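Local structure of aminotransferase class I and II (Streptococcus suis 89/1591, 3OP7) at the interface of chains A and B. The protein transfers amino groups between amino acids and keto acids, with pyridoxal phosphate bound covalently as its cofactor. Numbering follows the deposited sequence. Chains: chain A/B, Aminotransferase class I and II.

The interface of chains A and B. Residues chain A 34, 38, 45, 49, 52-53, 258; chain B 34, 38, 45, 49, 52-53, 258.
A:Phe258 and B:Phe258 stack across the two-fold axis of a class I and II aminotransferase, a family that typically works as homodimers, so this interface is probably the biological one; it shows how a symmetry axis can be filled by residues that meet their own copies. Helices 34-41, 45-53 and 257-268 of each subunit supply the patch. The two phenylalanines reach toward each other tip to tip and then overlap face on face, nearly parallel, with 7° between the planes. The centroids of the A:Phe258 and B:Phe258 rings are 3.7 Å apart. Each ring lays its CG over the centre of the other. CG stands anti to the backbone N, and the packing is tight enough to bring A:Phe258 CB to 3.3 Å from B:Phe258 CE1. The CD1 methyl of A:Leu52 lies at the edge of the A:Phe258 ring, in its plane, as it does in chain B.

A second self-paired stack, of A:Tyr49 on B:Tyr49, is looser and slipped, the planes tilting by 21°. The rings overlap toward the rim, where A:Tyr49 CD1 and B:Tyr49 CD1 lie 3.4 Å apart. With CG beside the backbone N and anti to the carbonyl carbon, each phenol passes its twin and carries its hydroxyl on to the partner's glutamine. A:Tyr49 OH donates to the amide oxygen B:Gln53 OE1 at 2.7 Å. It comes from above the carbonyl plane, at a C=O...O angle of 122°, and the two-fold repeats the bond from B:Tyr49 to A:Gln53. B:Gln53, extended beyond CG and with CG anti to the backbone N, crosses A:Tyr49 at about a right angle, its OE1 at the ring edge; the bond should restrain rotation of both groups. A:Pro45 CA sits over the rim of one face of the A:Phe38 ring, and A:Tyr49 CZ meets that ring's edge.

Next to the phenylalanine stack, A:Leu34 and B:Leu52 cross obliquely, CD2 to CD2 at 3.8 Å. Beside them a water bridges the backbones, 2.9 Å from A:Leu34 N and 2.8 Å from B:Leu52 O, linking the start of helix 34-41 to the partner's helix 45-53; a second water does the same between B:Leu34 N and A:Leu52 O.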
ATOM      1  N   LEU A  34     -17.569   1.068 -13.936  1.00 28.15           N
ATOM      2  CA  LEU A  34     -17.357  -0.163 -14.693  1.00 29.57           C
ATOM      3  C   LEU A  34     -18.254  -0.173 -15.922  1.00 31.59           C
ATOM      4  O   LEU A  34     -17.818  -0.523 -17.008  1.00 32.31           O
ATOM      5  CB  LEU A  34     -17.618  -1.386 -13.781  1.00 31.27           C
ATOM      6  CG  LEU A  34     -16.850  -2.649 -14.097  1.00 33.62           C
ATOM      7  CD1 LEU A  34     -15.360  -2.359 -14.313  1.00 29.59           C
ATOM      8  CD2 LEU A  34     -17.107  -3.673 -12.964  1.00 27.44           C
ATOM      9  N   PHE A  38     -16.946  -0.706 -19.645  1.00 30.08           N
ATOM     10  CA  PHE A  38     -17.420  -1.746 -20.542  1.00 32.23           C
ATOM     11  C   PHE A  38     -17.877  -1.132 -21.862  1.00 34.30           C
ATOM     12  O   PHE A  38     -17.571  -1.654 -22.935  1.00 35.51           O
ATOM     13  CB  PHE A  38     -18.579  -2.513 -19.920  1.00 32.52           C
ATOM     14  CG  PHE A  38     -18.203  -3.389 -18.734  1.00 31.29           C
ATOM     15  CD1 PHE A  38     -16.997  -4.051 -18.689  1.00 34.22           C
ATOM     16  CD2 PHE A  38     -19.116  -3.613 -17.720  1.00 32.91           C
ATOM     17  CE1 PHE A  38     -16.698  -4.888 -17.632  1.00 32.78           C
ATOM     18  CE2 PHE A  38     -18.812  -4.447 -16.659  1.00 34.53           C
ATOM     19  CZ  PHE A  38     -17.606  -5.090 -16.621  1.00 33.90           C
ATOM     20  N   PRO A  45     -20.464  -7.239 -20.314  1.00 43.41           N
ATOM     21  CA  PRO A  45     -20.331  -7.264 -18.873  1.00 41.68           C
ATOM     22  C   PRO A  45     -20.429  -8.687 -18.303  1.00 42.02           C
ATOM     23  O   PRO A  45     -19.674  -9.033 -17.395  1.00 38.88           O
ATOM     24  CB  PRO A  45     -21.505  -6.389 -18.402  1.00 42.24           C
ATOM     25  CG  PRO A  45     -21.718  -5.448 -19.491  1.00 42.81           C
ATOM     26  CD  PRO A  45     -21.489  -6.254 -20.738  1.00 44.34           C
ATOM     27  N   TYR A  49     -17.955 -10.659 -15.700  1.00 31.92           N
ATOM     28  CA  TYR A  49     -18.398 -11.126 -14.380  1.00 32.47           C
ATOM     29  C   TYR A  49     -18.246 -12.633 -14.218  1.00 33.57           C
ATOM     30  O   TYR A  49     -17.960 -13.102 -13.125  1.00 32.98           O
ATOM     31  CB  TYR A  49     -19.823 -10.720 -14.094  1.00 33.11           C
ATOM     32  CG  TYR A  49     -19.988  -9.207 -13.967  1.00 34.44           C
ATOM     33  CD1 TYR A  49     -19.161  -8.463 -13.152  1.00 32.13           C
ATOM     34  CD2 TYR A  49     -20.997  -8.540 -14.662  1.00 35.62           C
ATOM     35  CE1 TYR A  49     -19.298  -7.055 -13.059  1.00 32.16           C
ATOM     36  CE2 TYR A  49     -21.155  -7.185 -14.555  1.00 35.91           C
ATOM     37  CZ  TYR A  49     -20.326  -6.447 -13.784  1.00 33.90           C
ATOM     38  OH  TYR A  49     -20.528  -5.105 -13.699  1.00 32.90           O
ATOM     39  N   LEU A  52     -14.585 -13.129 -13.479  1.00 29.86           N
ATOM     40  CA  LEU A  52     -14.326 -12.637 -12.128  1.00 28.25           C
ATOM     41  C   LEU A  52     -14.863 -13.577 -11.068  1.00 27.50           C
ATOM     42  O   LEU A  52     -14.160 -13.874 -10.110  1.00 28.76           O
ATOM     43  CB  LEU A  52     -14.954 -11.264 -11.934  1.00 27.55           C
ATOM     44  CG  LEU A  52     -14.927 -10.746 -10.490  1.00 26.77           C
ATOM     45  CD1 LEU A  52     -13.491 -10.479 -10.051  1.00 26.96           C
ATOM     46  CD2 LEU A  52     -15.844  -9.479 -10.342  1.00 27.19           C
ATOM     47  N   GLN A  53     -16.103 -13.996 -11.233  1.00 29.16           N
ATOM     48  CA  GLN A  53     -16.873 -14.704 -10.204  1.00 30.28           C
ATOM     49  C   GLN A  53     -16.244 -16.036  -9.782  1.00 29.78           C
ATOM     50  O   GLN A  53     -16.368 -16.464  -8.640  1.00 28.97           O
ATOM     51  CB  GLN A  53     -18.284 -14.948 -10.730  1.00 32.07           C
ATOM     52  CG  GLN A  53     -19.213 -15.679  -9.811  1.00 37.62           C
ATOM     53  CD  GLN A  53     -20.696 -15.429 -10.112  1.00 41.11           C
ATOM     54  OE1 GLN A  53     -21.076 -14.334 -10.536  1.00 38.85           O
ATOM     55  NE2 GLN A  53     -21.536 -16.460  -9.882  1.00 40.08           N
ATOM     56  N   PHE A 258      -9.285  -8.266  -8.487  1.00 21.06           N
ATOM     57  CA  PHE A 258     -10.259  -7.557  -9.327  1.00 21.22           C
ATOM     58  C   PHE A 258      -9.587  -6.340  -9.876  1.00 20.60           C
ATOM     59  O   PHE A 258      -9.779  -5.989 -11.035  1.00 20.63           O
ATOM     60  CB  PHE A 258     -11.480  -7.152  -8.504  1.00 22.19           C
ATOM     61  CG  PHE A 258     -12.366  -6.142  -9.129  1.00 21.50           C
ATOM     62  CD1 PHE A 258     -12.106  -4.792  -8.956  1.00 22.61           C
ATOM     63  CD2 PHE A 258     -13.480  -6.511  -9.891  1.00 21.19           C
ATOM     64  CE1 PHE A 258     -12.945  -3.837  -9.492  1.00 22.83           C
ATOM     65  CE2 PHE A 258     -14.322  -5.521 -10.443  1.00 23.56           C
ATOM     66  CZ  PHE A 258     -14.044  -4.207 -10.219  1.00 23.90           C
TER
ATOM     67  N   LEU B  34     -15.660 -15.141  -5.433  1.00 28.15           N
ATOM     68  CA  LEU B  34     -16.860 -14.328  -5.253  1.00 29.57           C
ATOM     69  C   LEU B  34     -18.094 -15.220  -5.265  1.00 31.59           C
ATOM     70  O   LEU B  34     -18.984 -15.063  -4.444  1.00 32.31           O
ATOM     71  CB  LEU B  34     -16.925 -13.244  -6.354  1.00 31.27           C
ATOM     72  CG  LEU B  34     -17.629 -11.953  -6.001  1.00 33.62           C
ATOM     73  CD1 LEU B  34     -17.161 -11.414  -4.644  1.00 29.59           C
ATOM     74  CD2 LEU B  34     -17.412 -10.946  -7.157  1.00 27.44           C
ATOM     75  N   PHE B  38     -20.833 -15.294  -2.378  1.00 30.08           N
ATOM     76  CA  PHE B  38     -22.251 -15.056  -2.583  1.00 32.23           C
ATOM     77  C   PHE B  38     -23.067 -16.208  -2.005  1.00 34.30           C
ATOM     78  O   PHE B  38     -24.085 -15.987  -1.346  1.00 35.51           O
ATOM     79  CB  PHE B  38     -22.569 -14.914  -4.066  1.00 32.52           C
ATOM     80  CG  PHE B  38     -22.028 -13.649  -4.717  1.00 31.29           C
ATOM     81  CD1 PHE B  38     -21.981 -12.457  -4.032  1.00 34.22           C
ATOM     82  CD2 PHE B  38     -21.664 -13.658  -6.051  1.00 32.91           C
ATOM     83  CE1 PHE B  38     -21.542 -11.307  -4.659  1.00 32.78           C
ATOM     84  CE2 PHE B  38     -21.219 -12.506  -6.676  1.00 34.53           C
ATOM     85  CZ  PHE B  38     -21.165 -11.330  -5.980  1.00 33.90           C
ATOM     86  N   PRO B  45     -26.103 -12.483  -6.831  1.00 43.41           N
ATOM     87  CA  PRO B  45     -24.969 -11.921  -7.533  1.00 41.68           C
ATOM     88  C   PRO B  45     -25.356 -10.704  -8.386  1.00 42.02           C
ATOM     89  O   PRO B  45     -24.614  -9.723  -8.421  1.00 38.88           O
ATOM     90  CB  PRO B  45     -24.491 -13.091  -8.410  1.00 42.24           C
ATOM     91  CG  PRO B  45     -24.870 -14.282  -7.665  1.00 42.81           C
ATOM     92  CD  PRO B  45     -26.204 -13.945  -7.063  1.00 44.34           C
ATOM     93  N   TYR B  49     -23.674  -6.972  -8.566  1.00 31.92           N
ATOM     94  CA  TYR B  49     -23.063  -6.432  -9.788  1.00 32.47           C
ATOM     95  C   TYR B  49     -23.730  -5.144 -10.250  1.00 33.57           C
ATOM     96  O   TYR B  49     -23.063  -4.271 -10.787  1.00 32.98           O
ATOM     97  CB  TYR B  49     -23.068  -7.444 -10.907  1.00 33.11           C
ATOM     98  CG  TYR B  49     -22.179  -8.651 -10.613  1.00 34.44           C
ATOM     99  CD1 TYR B  49     -20.877  -8.493 -10.187  1.00 32.13           C
ATOM    100  CD2 TYR B  49     -22.659  -9.949 -10.786  1.00 35.62           C
ATOM    101  CE1 TYR B  49     -20.064  -9.615  -9.886  1.00 32.16           C
ATOM    102  CE2 TYR B  49     -21.872 -11.037 -10.526  1.00 35.91           C
ATOM    103  CZ  TYR B  49     -20.606 -10.888 -10.077  1.00 33.90           C
ATOM    104  OH  TYR B  49     -19.857 -11.999  -9.842  1.00 32.90           O
ATOM    105  N   LEU B  52     -22.281  -2.484  -8.011  1.00 29.86           N
ATOM    106  CA  LEU B  52     -20.887  -2.276  -8.398  1.00 28.25           C
ATOM    107  C   LEU B  52     -20.768  -1.513  -9.702  1.00 27.50           C
ATOM    108  O   LEU B  52     -19.976  -0.583  -9.788  1.00 28.76           O
ATOM    109  CB  LEU B  52     -20.172  -3.612  -8.542  1.00 27.55           C
ATOM    110  CG  LEU B  52     -18.767  -3.523  -9.151  1.00 26.77           C
ATOM    111  CD1 LEU B  52     -17.826  -2.784  -8.205  1.00 26.96           C
ATOM    112  CD2 LEU B  52     -18.237  -4.955  -9.523  1.00 27.19           C
ATOM    113  N   GLN B  53     -21.522  -1.938 -10.699  1.00 29.16           N
ATOM    114  CA  GLN B  53     -21.369  -1.492 -12.088  1.00 30.28           C
ATOM    115  C   GLN B  53     -21.590   0.013 -12.272  1.00 29.78           C
ATOM    116  O   GLN B  53     -20.991   0.642 -13.137  1.00 28.97           O
ATOM    117  CB  GLN B  53     -22.356  -2.264 -12.960  1.00 32.07           C
ATOM    118  CG  GLN B  53     -22.353  -1.924 -14.419  1.00 37.62           C
ATOM    119  CD  GLN B  53     -22.913  -3.040 -15.309  1.00 41.11           C
ATOM    120  OE1 GLN B  53     -22.749  -4.225 -15.010  1.00 38.85           O
ATOM    121  NE2 GLN B  53     -23.578  -2.647 -16.416  1.00 40.08           N
ATOM    122  N   PHE B 258     -14.061  -1.621  -5.121  1.00 21.06           N
ATOM    123  CA  PHE B 258     -14.619  -2.979  -5.174  1.00 21.22           C
ATOM    124  C   PHE B 258     -14.149  -3.713  -3.959  1.00 20.60           C
ATOM    125  O   PHE B 258     -14.903  -4.464  -3.352  1.00 20.63           O
ATOM    126  CB  PHE B 258     -14.147  -3.701  -6.435  1.00 22.19           C
ATOM    127  CG  PHE B 258     -14.345  -5.170  -6.441  1.00 21.50           C
ATOM    128  CD1 PHE B 258     -13.377  -6.000  -5.898  1.00 22.61           C
ATOM    129  CD2 PHE B 258     -15.488  -5.757  -6.995  1.00 21.19           C
ATOM    130  CE1 PHE B 258     -13.521  -7.372  -5.935  1.00 22.83           C
ATOM    131  CE2 PHE B 258     -15.626  -7.162  -7.014  1.00 23.56           C
ATOM    132  CZ  PHE B 258     -14.634  -7.938  -6.497  1.00 23.90           C
TER
HETATM  133  O   HOH W   1     -17.809   0.628 -11.096  1.00 24.47           O
HETATM  134  O   HOH W   2     -13.802 -14.016  -7.331  1.00 24.47           O